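Thiaminase-I (Naegleria gruberi, PDB 4HCY) is a thiaminase with a two-lobed alpha/beta fold like that of periplasmic binding proteins, and holds the ligand 0YN in the cleft between its lobes. Local coordinates at residues A[54-59]-A[341-346]. Sequence-based numbering, arbitrary orientation.
With 0YN (2-{4-[(4-amino-2-methylpyrimidin-5-yl)methyl]-3-methylthiophen-2-yl}ethanol), chain G.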
loop_
_atom_site.group_PDB
_atom_site.type_symbol
_atom_site.label_atom_id
_atom_site.label_comp_id
_atom_site.label_asym_id
_atom_site.label_seq_id
_atom_site.Cartn_x
_atom_site.Cartn_y
_atom_site.Cartn_z
ATOM N N TYR A 54 0.425 -8.615 -8.371
ATOM C CA TYR A 54 1.815 -9.000 -8.173
ATOM C C TYR A 54 2.138 -10.298 -8.913
ATOM O O TYR A 54 3.024 -11.058 -8.517
ATOM C CB TYR A 54 2.139 -9.112 -6.682
ATOM C CG TYR A 54 1.880 -7.826 -5.931
ATOM C CD1 TYR A 54 2.662 -6.701 -6.155
ATOM C CD2 TYR A 54 0.848 -7.734 -5.007
ATOM C CE1 TYR A 54 2.428 -5.520 -5.476
ATOM C CE2 TYR A 54 0.605 -6.558 -4.323
ATOM C CZ TYR A 54 1.397 -5.454 -4.561
ATOM O OH TYR A 54 1.160 -4.281 -3.883
ATOM N N SER A 55 1.403 -10.533 -9.994
ATOM C CA SER A 55 1.659 -11.647 -10.894
ATOM C C SER A 55 1.605 -11.136 -12.327
ATOM O O SER A 55 0.586 -10.594 -12.757
ATOM C CB SER A 55 0.621 -12.752 -10.693
ATOM O OG SER A 55 0.777 -13.779 -11.658
ATOM N N ASP A 56 2.703 -11.300 -13.059
ATOM C CA ASP A 56 2.784 -10.818 -14.434
ATOM C C ASP A 56 1.747 -11.477 -15.339
ATOM O O ASP A 56 1.292 -10.879 -16.314
ATOM C CB ASP A 56 4.190 -11.028 -15.003
ATOM C CG ASP A 56 5.204 -10.064 -14.422
ATOM O OD1 ASP A 56 4.791 -9.011 -13.891
ATOM O OD2 ASP A 56 6.416 -10.355 -14.503
ATOM N N ALA A 57 1.374 -12.709 -15.008
ATOM C CA ALA A 57 0.371 -13.438 -15.774
ATOM C C ALA A 57 -0.998 -12.777 -15.661
ATOM O O ALA A 57 -1.773 -12.767 -16.617
ATOM C CB ALA A 57 0.303 -14.885 -15.313
ATOM N N SER A 58 -1.289 -12.220 -14.489
ATOM C CA SER A 58 -2.569 -11.561 -14.252
ATOM C C SER A 58 -2.616 -10.183 -14.905
ATOM O O SER A 58 -3.679 -9.719 -15.318
ATOM C CB SER A 58 -2.845 -11.445 -12.753
ATOM O OG SER A 58 -2.869 -12.721 -12.138
ATOM N N LEU A 59 -1.461 -9.534 -14.997
ATOM C CA LEU A 59 -1.371 -8.228 -15.641
ATOM C C LEU A 59 -1.517 -8.359 -17.153
ATOM O O LEU A 59 -1.761 -7.375 -17.852
ATOM C CB LEU A 59 -0.039 -7.553 -15.304
ATOM C CG LEU A 59 0.225 -7.229 -13.833
ATOM C CD1 LEU A 59 1.580 -6.562 -13.669
ATOM C CD2 LEU A 59 -0.880 -6.350 -13.270
ATOM N N PHE A 341 8.387 -2.009 -16.703
ATOM C CA PHE A 341 8.645 -3.314 -16.101
ATOM C C PHE A 341 7.686 -3.596 -14.950
ATOM O O PHE A 341 6.995 -2.694 -14.476
ATOM C CB PHE A 341 10.097 -3.418 -15.623
ATOM C CG PHE A 341 10.428 -2.504 -14.475
ATOM C CD1 PHE A 341 10.737 -1.171 -14.696
ATOM C CD2 PHE A 341 10.444 -2.983 -13.174
ATOM C CE1 PHE A 341 11.045 -0.332 -13.641
ATOM C CE2 PHE A 341 10.752 -2.148 -12.116
ATOM C CZ PHE A 341 11.053 -0.821 -12.351
ATOM N N ALA A 342 7.648 -4.848 -14.505
ATOM C CA ALA A 342 6.763 -5.240 -13.415
ATOM C C ALA A 342 7.416 -6.228 -12.450
ATOM O O ALA A 342 8.566 -6.051 -12.048
ATOM C CB ALA A 342 5.462 -5.807 -13.965
ATOM N N ASN A 343 6.675 -7.273 -12.094
ATOM C CA ASN A 343 7.088 -8.207 -11.047
ATOM C C ASN A 343 8.388 -8.965 -11.305
ATOM O O ASN A 343 9.206 -9.125 -10.397
ATOM C CB ASN A 343 5.960 -9.195 -10.743
ATOM C CG ASN A 343 4.752 -8.523 -10.132
ATOM O OD1 ASN A 343 4.750 -8.190 -8.947
ATOM N ND2 ASN A 343 3.714 -8.320 -10.935
ATOM N N LYS A 344 8.571 -9.441 -12.533
ATOM C CA LYS A 344 9.763 -10.205 -12.885
ATOM C C LYS A 344 11.033 -9.389 -12.677
ATOM O O LYS A 344 12.016 -9.884 -12.127
ATOM C CB LYS A 344 9.686 -10.687 -14.335
ATOM C CG LYS A 344 10.928 -11.425 -14.805
ATOM C CD LYS A 344 10.844 -11.767 -16.282
ATOM C CE LYS A 344 12.109 -12.457 -16.760
ATOM N NZ LYS A 344 12.050 -12.774 -18.215
ATOM N N GLU A 345 11.002 -8.135 -13.113
ATOM C CA GLU A 345 12.165 -7.261 -13.016
ATOM C C GLU A 345 12.389 -6.768 -11.587
ATOM O O GLU A 345 13.502 -6.395 -11.221
ATOM C CB GLU A 345 12.038 -6.078 -13.981
ATOM C CG GLU A 345 12.144 -6.454 -15.456
ATOM C CD GLU A 345 10.904 -7.158 -15.979
ATOM O OE1 GLU A 345 11.047 -8.092 -16.796
ATOM O OE2 GLU A 345 9.785 -6.776 -15.574
ATOM N N VAL A 346 11.329 -6.769 -10.784
ATOM C CA VAL A 346 11.438 -6.399 -9.376
ATOM C C VAL A 346 12.079 -7.529 -8.577
ATOM O O VAL A 346 12.981 -7.296 -7.770
ATOM C CB VAL A 346 10.065 -6.037 -8.770
ATOM C CG1 VAL A 346 10.125 -6.047 -7.249
ATOM C CG2 VAL A 346 9.602 -4.679 -9.279
HETATM C C2A 0YN G . -3.699 -1.990 0.932
HETATM C C35 0YN G . 1.714 -3.346 -0.386
HETATM C C2 0YN G . 0.905 -5.774 -0.255
HETATM S S1 0YN G . 1.387 -7.352 -0.792
HETATM C C5 0YN G . 2.815 -6.825 -1.597
HETATM C C4 0YN G . 2.922 -5.347 -1.432
HETATM C C4A 0YN G . 4.036 -4.504 -1.996
HETATM C C5A 0YN G . 3.638 -7.902 -2.263
HETATM C C5B 0YN G . 5.042 -7.931 -1.674
HETATM O O5G 0YN G . 5.735 -9.083 -2.160
HETATM N "N1'" 0YN G . -1.450 -2.808 1.548
HETATM C "C2'" 0YN G . -2.278 -2.345 0.586
HETATM N "N3'" 0YN G . -1.841 -2.201 -0.684
HETATM C "C4'" 0YN G . -0.571 -2.516 -1.011
HETATM N "N4'" 0YN G . -0.139 -2.369 -2.286
HETATM C "C5'" 0YN G . 0.285 -2.991 -0.037
HETATM C "C6'" 0YN G . -0.184 -3.129 1.263
HETATM C C3 0YN G . 1.840 -4.822 -0.691
#
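Ala342, at the N-cap position of helix 343-353, turns its methyl toward 54-59, where CB packs against Leu59 CD1 at 4.0 Å. Leu76 and Tyr75 of helix 73-78 add to this small apolar patch. On the helix side, Ala342 N donates a nearly straight hydrogen bond, 3.1 Å, to Glu345 OE2, a side chain of the first turn that bends back to the N-cap residue.

One residue on, Asn343 starts the helix proper and enters the contact with both backbone and side chain. Its N donates to the syn lone pair of Asp56 OD1, while its ND2 reaches the same oxygen at 3.2 Å from above the carboxylate plane, 47° out of it. The Asp56 and Asn343 side chains run antiparallel past one another, carboxylate against amide. ND2 also gives a hydrogen bond to the carbonyl of Cys53, so the amide links Cys53 to Asp56. Asn343 OD1 lies at the edge of the Tyr54 ring, in the ring plane and 3.8 Å from Tyr54 CD1, with ring and amide planes 78° apart. One face of that ring lies against 0YN: the thiophene C5 is 3.5 Å from Tyr54 CE2, and C5A, the first carbon of the hydroxyethyl arm, stands over the ring centre. Tyr54 OH is hydrogen-bonded to Asp69.

Next comes Lys344, whose backbone N donates to Asp56 OD2 at 3.1 Å. Its CG stands anti to the backbone N (chi1 177°), and the extended chain leads away from the carboxylate.

Two backbone N-H groups and an amide thus grip the Asp56 carboxylate at the first turn, tying 343-353 to the chain that presents Tyr54 to the ligand. The helix N-terminus would be expected to offset the negative charge of Asp56, and that of Glu345, whose OE2 is 5.0 Å from Asp56 OD2.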